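Local coordinates for protein Cif-like 1 (Burkholderia cenocepacia, PDB 7JQY) that probably hydrolyses epoxides, like the Cif enzymes it resembles, is built on the alpha/beta hydrolase fold and assembles as an octamer, at residues V81-A86 against A99-D104; R122-M127 against F225-A230. The protein carries 1 engineered substitution. All blocks are in the same frame, centred on the assembly; numbering follows the deposited sequence.

Read from the N terminus, the chain first closes a short loop at contact 1: strand 77-82 runs out into a turn, and twelve residues later helix 98-111 packs against it. Contact 2 opens after this loop has closed, so the two lie in series and neither nests nor crosses. Its own loop is long, spanning 97 mostly helical residues between the start of helix 124-135, at the end of strand 117-122, and helix 220-229, in the insertion that precedes strand 250-255. The centres are about 10 Å apart and the contacts abut: Tyr83 OH lies 3.5 Å from Leu227 CD1, and Met101 also reaches Leu227, joining the turn after strand 77-82 and helix 98-111 to the helical insertion.

Contact 1 of 2, residues V81-A86 against A99-D104; sequences VDYRGA and ASMAGD
Met101 sets its terminal methyl over one face of the Tyr83 ring, and this is the compact half of the contact between residues 81-86 and 99-104. CE comes closest to the ring at 3.4 Å from Tyr83 CD1 and stands nearer the rim than the centre, giving a CH-pi contact; the sulfur lies farther back, in an oblique Met-aromatic relation. A straight Met101 chain with a bend only at its last torsion (chi3 56°) turns the methyl onto the ring. Around this buried pair, Tyr83 also meets His55 and the side chain of Ile124.

The other half is polar and more open, with Arg84 partly exposed and Asp104 buried. Arg84, with CG anti to its own N, stretches from a type II turn before bending, and grips Asp104 side-on: NE donates to OD1 of Asp104 over 2.8 Å, and NH1 donates to OD2 of Asp104, also at 2.8 Å. The guanidinium and carboxylate planes are only 13° apart, and both oxygens are met on the syn side, though from somewhat out of the carboxylate plane. Between the two halves sits a water, which accepts from Arg84 N at 3.0 Å and donates to Met101 O at 3.3 Å and to Asp104 OD1 at 3.1 Å. Arg84 NH2 has a further partner in Gly94 O.

Two bonds, one to each oxygen, fix the rotation of the carboxylate. The paired charges and the water bridging turn, helix backbone and carboxylate would be expected to favour an ionised Asp104, so the turn after the strand is tied to helix 98-111 by both charge and apolar contact.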
loop_
_atom_site.group_PDB
_atom_site.type_symbol
_atom_site.label_atom_id
_atom_site.label_comp_id
_atom_site.label_asym_id
_atom_site.label_seq_id
_atom_site.Cartn_x
_atom_site.Cartn_y
_atom_site.Cartn_z
ATOM N N VAL B 81 6.742 -30.949 -17.519
ATOM C CA VAL B 81 7.896 -30.227 -16.995
ATOM C C VAL B 81 7.548 -28.754 -16.822
ATOM O O VAL B 81 6.939 -28.142 -17.707
ATOM C CB VAL B 81 9.115 -30.388 -17.930
ATOM C CG1 VAL B 81 10.363 -29.801 -17.294
ATOM C CG2 VAL B 81 9.312 -31.844 -18.297
ATOM N N ASP B 82 7.949 -28.180 -15.687
ATOM C CA ASP B 82 8.079 -26.731 -15.575
ATOM C C ASP B 82 9.409 -26.353 -16.211
ATOM O O ASP B 82 10.465 -26.637 -15.635
ATOM C CB ASP B 82 8.048 -26.276 -14.116
ATOM C CG ASP B 82 6.655 -26.358 -13.482
ATOM O OD1 ASP B 82 5.637 -26.322 -14.220
ATOM O OD2 ASP B 82 6.591 -26.433 -12.226
ATOM N N TYR B 83 9.381 -25.711 -17.383
ATOM C CA TYR B 83 10.660 -25.427 -18.025
ATOM C C TYR B 83 11.412 -24.335 -17.264
ATOM O O TYR B 83 10.905 -23.752 -16.301
ATOM C CB TYR B 83 10.496 -25.063 -19.512
ATOM C CG TYR B 83 9.556 -23.944 -19.906
ATOM C CD1 TYR B 83 9.609 -22.696 -19.310
ATOM C CD2 TYR B 83 8.651 -24.131 -20.955
ATOM C CE1 TYR B 83 8.752 -21.676 -19.705
ATOM C CE2 TYR B 83 7.802 -23.131 -21.360
ATOM C CZ TYR B 83 7.855 -21.904 -20.742
ATOM O OH TYR B 83 6.993 -20.915 -21.159
ATOM N N ARG B 84 12.653 -24.086 -17.694
ATOM C CA ARG B 84 13.532 -23.118 -17.037
ATOM C C ARG B 84 12.807 -21.801 -16.787
ATOM O O ARG B 84 12.239 -21.208 -17.712
ATOM C CB ARG B 84 14.795 -22.879 -17.878
ATOM C CG ARG B 84 15.731 -21.794 -17.314
ATOM C CD ARG B 84 16.922 -21.488 -18.242
ATOM N NE ARG B 84 17.760 -22.668 -18.450
ATOM C CZ ARG B 84 19.079 -22.716 -18.270
ATOM N NH1 ARG B 84 19.723 -23.853 -18.490
ATOM N NH2 ARG B 84 19.756 -21.639 -17.892
ATOM N N GLY B 85 12.770 -21.388 -15.518
ATOM C CA GLY B 85 12.171 -20.128 -15.125
ATOM C C GLY B 85 10.711 -20.201 -14.719
ATOM O O GLY B 85 10.182 -19.216 -14.192
ATOM N N ALA B 86 10.034 -21.317 -14.954
ATOM C CA ALA B 86 8.600 -21.411 -14.730
ATOM C C ALA B 86 8.237 -22.327 -13.568
ATOM O O ALA B 86 8.923 -23.315 -13.292
ATOM C CB ALA B 86 7.889 -21.911 -15.994
ATOM N N ALA B 99 16.185 -22.602 -28.143
ATOM C CA ALA B 99 17.074 -23.715 -28.477
ATOM C C ALA B 99 17.790 -24.232 -27.233
ATOM O O ALA B 99 17.917 -25.446 -27.035
ATOM C CB ALA B 99 18.083 -23.295 -29.544
ATOM N N SER B 100 18.281 -23.327 -26.392
ATOM C CA SER B 100 18.948 -23.765 -25.174
ATOM C C SER B 100 17.964 -24.392 -24.194
ATOM O O SER B 100 18.307 -25.355 -23.502
ATOM C CB SER B 100 19.667 -22.585 -24.522
ATOM O OG SER B 100 20.828 -22.255 -25.260
ATOM N N MET B 101 16.739 -23.875 -24.136
ATOM C CA MET B 101 15.733 -24.468 -23.264
ATOM C C MET B 101 15.386 -25.882 -23.701
ATOM O O MET B 101 15.056 -26.726 -22.860
ATOM C CB MET B 101 14.484 -23.592 -23.246
ATOM C CG MET B 101 14.719 -22.276 -22.568
ATOM S SD MET B 101 13.246 -21.267 -22.497
ATOM C CE MET B 101 12.095 -22.371 -21.673
ATOM N N ALA B 102 15.441 -26.157 -25.003
ATOM C CA ALA B 102 15.281 -27.530 -25.461
ATOM C C ALA B 102 16.391 -28.415 -24.910
ATOM O O ALA B 102 16.152 -29.583 -24.589
ATOM C CB ALA B 102 15.237 -27.585 -26.985
ATOM N N GLY B 103 17.611 -27.873 -24.799
ATOM C CA GLY B 103 18.709 -28.635 -24.217
ATOM C C GLY B 103 18.454 -29.023 -22.771
ATOM O O GLY B 103 18.810 -30.123 -22.342
ATOM N N ASP B 104 17.824 -28.128 -22.005
ATOM C CA ASP B 104 17.418 -28.472 -20.646
ATOM C C ASP B 104 16.466 -29.660 -20.654
ATOM O O ASP B 104 16.621 -30.607 -19.873
ATOM C CB ASP B 104 16.748 -27.277 -19.972
ATOM C CG ASP B 104 17.664 -26.087 -19.846
ATOM O OD1 ASP B 104 17.144 -24.948 -19.864
ATOM O OD2 ASP B 104 18.892 -26.286 -19.702
HETATM O O HOH W 1 14.050 -25.243 -20.141
#

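Contact 2 of 2, residues R122-M127 against F225-A230. Engineered in segment 122-127: Ser123 (natural residue Asp).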
loop_
_atom_site.group_PDB
_atom_site.type_symbol
_atom_site.label_atom_id
_atom_site.label_comp_id
_atom_site.label_asym_id
_atom_site.label_seq_id
_atom_site.Cartn_x
_atom_site.Cartn_y
_atom_site.Cartn_z
ATOM N N ARG B 122 2.886 -26.348 -26.370
ATOM C CA ARG B 122 2.018 -25.229 -26.720
ATOM C C ARG B 122 2.685 -23.931 -26.285
ATOM O O ARG B 122 3.534 -23.917 -25.388
ATOM C CB ARG B 122 0.613 -25.356 -26.092
ATOM C CG ARG B 122 0.515 -24.991 -24.611
ATOM C CD ARG B 122 -0.943 -24.827 -24.175
ATOM N NE ARG B 122 -1.618 -23.787 -24.943
ATOM C CZ ARG B 122 -1.439 -22.483 -24.752
ATOM N NH1 ARG B 122 -0.603 -22.050 -23.810
ATOM N NH2 ARG B 122 -2.085 -21.609 -25.511
ATOM N N SER B 123 2.286 -22.828 -26.926
ATOM C CA SER B 123 2.840 -21.493 -26.635
ATOM C C SER B 123 4.367 -21.569 -26.644
ATOM O O SER B 123 4.935 -22.158 -27.577
ATOM C CB SER B 123 2.228 -21.007 -25.318
ATOM O OG SER B 123 2.925 -19.880 -24.801
ATOM N N ILE B 124 5.053 -21.042 -25.620
ATOM C CA ILE B 124 6.510 -21.089 -25.553
ATOM C C ILE B 124 6.993 -22.528 -25.626
ATOM O O ILE B 124 8.047 -22.817 -26.209
ATOM C CB ILE B 124 6.988 -20.388 -24.267
ATOM C CG1 ILE B 124 6.484 -18.942 -24.229
ATOM C CG2 ILE B 124 8.496 -20.437 -24.135
ATOM C CD1 ILE B 124 7.149 -18.046 -25.236
ATOM N N GLY B 125 6.218 -23.458 -25.069
ATOM C CA GLY B 125 6.627 -24.849 -25.069
ATOM C C GLY B 125 6.686 -25.466 -26.448
ATOM O O GLY B 125 7.459 -26.396 -26.678
ATOM N N VAL B 126 5.854 -24.993 -27.380
ATOM C CA VAL B 126 5.946 -25.547 -28.720
ATOM C C VAL B 126 7.185 -25.032 -29.444
ATOM O O VAL B 126 7.718 -25.724 -30.320
ATOM C CB VAL B 126 4.643 -25.278 -29.499
ATOM C CG1 VAL B 126 4.643 -23.893 -30.156
ATOM C CG2 VAL B 126 4.424 -26.379 -30.515
ATOM N N MET B 127 7.713 -23.871 -29.047
ATOM C CA MET B 127 8.983 -23.420 -29.604
ATOM C C MET B 127 10.133 -24.269 -29.079
ATOM O O MET B 127 11.020 -24.672 -29.845
ATOM C CB MET B 127 9.214 -21.945 -29.272
ATOM C CG MET B 127 7.996 -21.050 -29.486
ATOM S SD MET B 127 8.255 -19.316 -29.029
ATOM C CE MET B 127 6.623 -18.667 -29.362
ATOM N N PHE B 225 9.371 -13.119 -18.707
ATOM C CA PHE B 225 9.529 -12.064 -19.705
ATOM C C PHE B 225 10.803 -12.231 -20.523
ATOM O O PHE B 225 10.869 -11.753 -21.661
ATOM C CB PHE B 225 9.509 -10.693 -19.031
ATOM C CG PHE B 225 8.178 -10.334 -18.440
ATOM C CD1 PHE B 225 7.004 -10.801 -19.015
ATOM C CD2 PHE B 225 8.100 -9.545 -17.300
ATOM C CE1 PHE B 225 5.769 -10.474 -18.469
ATOM C CE2 PHE B 225 6.876 -9.223 -16.746
ATOM C CZ PHE B 225 5.707 -9.688 -17.334
ATOM N N GLU B 226 11.832 -12.867 -19.952
ATOM C CA GLU B 226 13.060 -13.135 -20.692
ATOM C C GLU B 226 12.849 -14.127 -21.831
ATOM O O GLU B 226 13.647 -14.149 -22.777
ATOM C CB GLU B 226 14.140 -13.665 -19.742
ATOM C CG GLU B 226 14.630 -12.653 -18.708
ATOM C CD GLU B 226 15.404 -11.496 -19.318
ATOM O OE1 GLU B 226 16.060 -11.701 -20.363
ATOM O OE2 GLU B 226 15.358 -10.379 -18.758
ATOM N N LEU B 227 11.807 -14.956 -21.760
ATOM C CA LEU B 227 11.455 -15.769 -22.917
ATOM C C LEU B 227 11.107 -14.883 -24.105
ATOM O O LEU B 227 11.528 -15.154 -25.236
ATOM C CB LEU B 227 10.268 -16.677 -22.591
ATOM C CG LEU B 227 10.383 -17.565 -21.355
ATOM C CD1 LEU B 227 9.013 -18.107 -20.918
ATOM C CD2 LEU B 227 11.319 -18.681 -21.696
ATOM N N TYR B 228 10.363 -13.801 -23.851
ATOM C CA TYR B 228 9.970 -12.844 -24.880
ATOM C C TYR B 228 11.125 -11.935 -25.282
ATOM O O TYR B 228 11.201 -11.501 -26.437
ATOM C CB TYR B 228 8.786 -12.009 -24.382
ATOM C CG TYR B 228 7.512 -12.815 -24.185
ATOM C CD1 TYR B 228 6.496 -12.779 -25.128
ATOM C CD2 TYR B 228 7.327 -13.609 -23.053
ATOM C CE1 TYR B 228 5.337 -13.512 -24.966
ATOM C CE2 TYR B 228 6.167 -14.343 -22.877
ATOM C CZ TYR B 228 5.173 -14.289 -23.842
ATOM O OH TYR B 228 4.019 -15.015 -23.688
ATOM N N ARG B 229 12.017 -11.615 -24.343
ATOM C CA ARG B 229 13.160 -10.781 -24.682
ATOM C C ARG B 229 14.155 -11.533 -25.548
ATOM O O ARG B 229 14.987 -10.903 -26.208
ATOM C CB ARG B 229 13.816 -10.256 -23.413
ATOM C CG ARG B 229 12.980 -9.201 -22.730
ATOM C CD ARG B 229 13.175 -9.218 -21.220
ATOM N NE ARG B 229 12.074 -8.521 -20.564
ATOM C CZ ARG B 229 11.951 -8.373 -19.250
ATOM N NH1 ARG B 229 12.875 -8.882 -18.424
ATOM N NH2 ARG B 229 10.898 -7.723 -18.759
ATOM N N ALA B 230 14.057 -12.858 -25.589
ATOM C CA ALA B 230 14.885 -13.695 -26.446
ATOM C C ALA B 230 14.285 -13.928 -27.835
ATOM O O ALA B 230 14.894 -14.645 -28.633
ATOM C CB ALA B 230 15.129 -15.052 -25.782
#
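Ile124 and Leu227 meet through methyl groups, and apolar packing is all that directly joins residues 122-127 to 225-230. CG2 of Ile124, anti to the backbone N, faces the fork of the leucine: it lies 4.0 Å from CD1 of Leu227 and 4.1 Å from CD2 of Leu227, the two side chains meeting at a slant. The other branch of the isoleucine ends in CD1, which comes to 4.5 Å from Tyr228 CZ, a long approach. Phe231 and Lys98 also pack on Ile124.

Polar interactions run within the helix or beyond the pair. One turn along helix 220-229, Arg229 NH1 donates to Glu226 OE2 at 2.9 Å (N-H...O 157°); the oxygen lies in the guanidinium plane, while the nitrogen approaches from above the carboxylate plane. Arg176 and Glu180 extend this charge network. On the other segment, Arg122 bridges to Asp147, and the hydroxyl of Ser123 is hydrogen-bonded to Trp57 N.

Ser123, an engineered replacement of the natural aspartate, occupies the point between strand 117-122 and helix 124-135, where positive phi (50°) with psi of -131° makes a strained turn. From the opposing helix, Tyr228 OH stands 5.1 Å from Ser123 OG, with His173 edge-to-face to the tyrosine ring.

A sharp turn from strand into helix, with the engineered serine where the natural protein has an aspartate, is consistent with the nucleophile elbow of the alpha/beta hydrolase fold, and a tyrosine of the helical insertion placed across from it is as in the active sites of epoxide hydrolases.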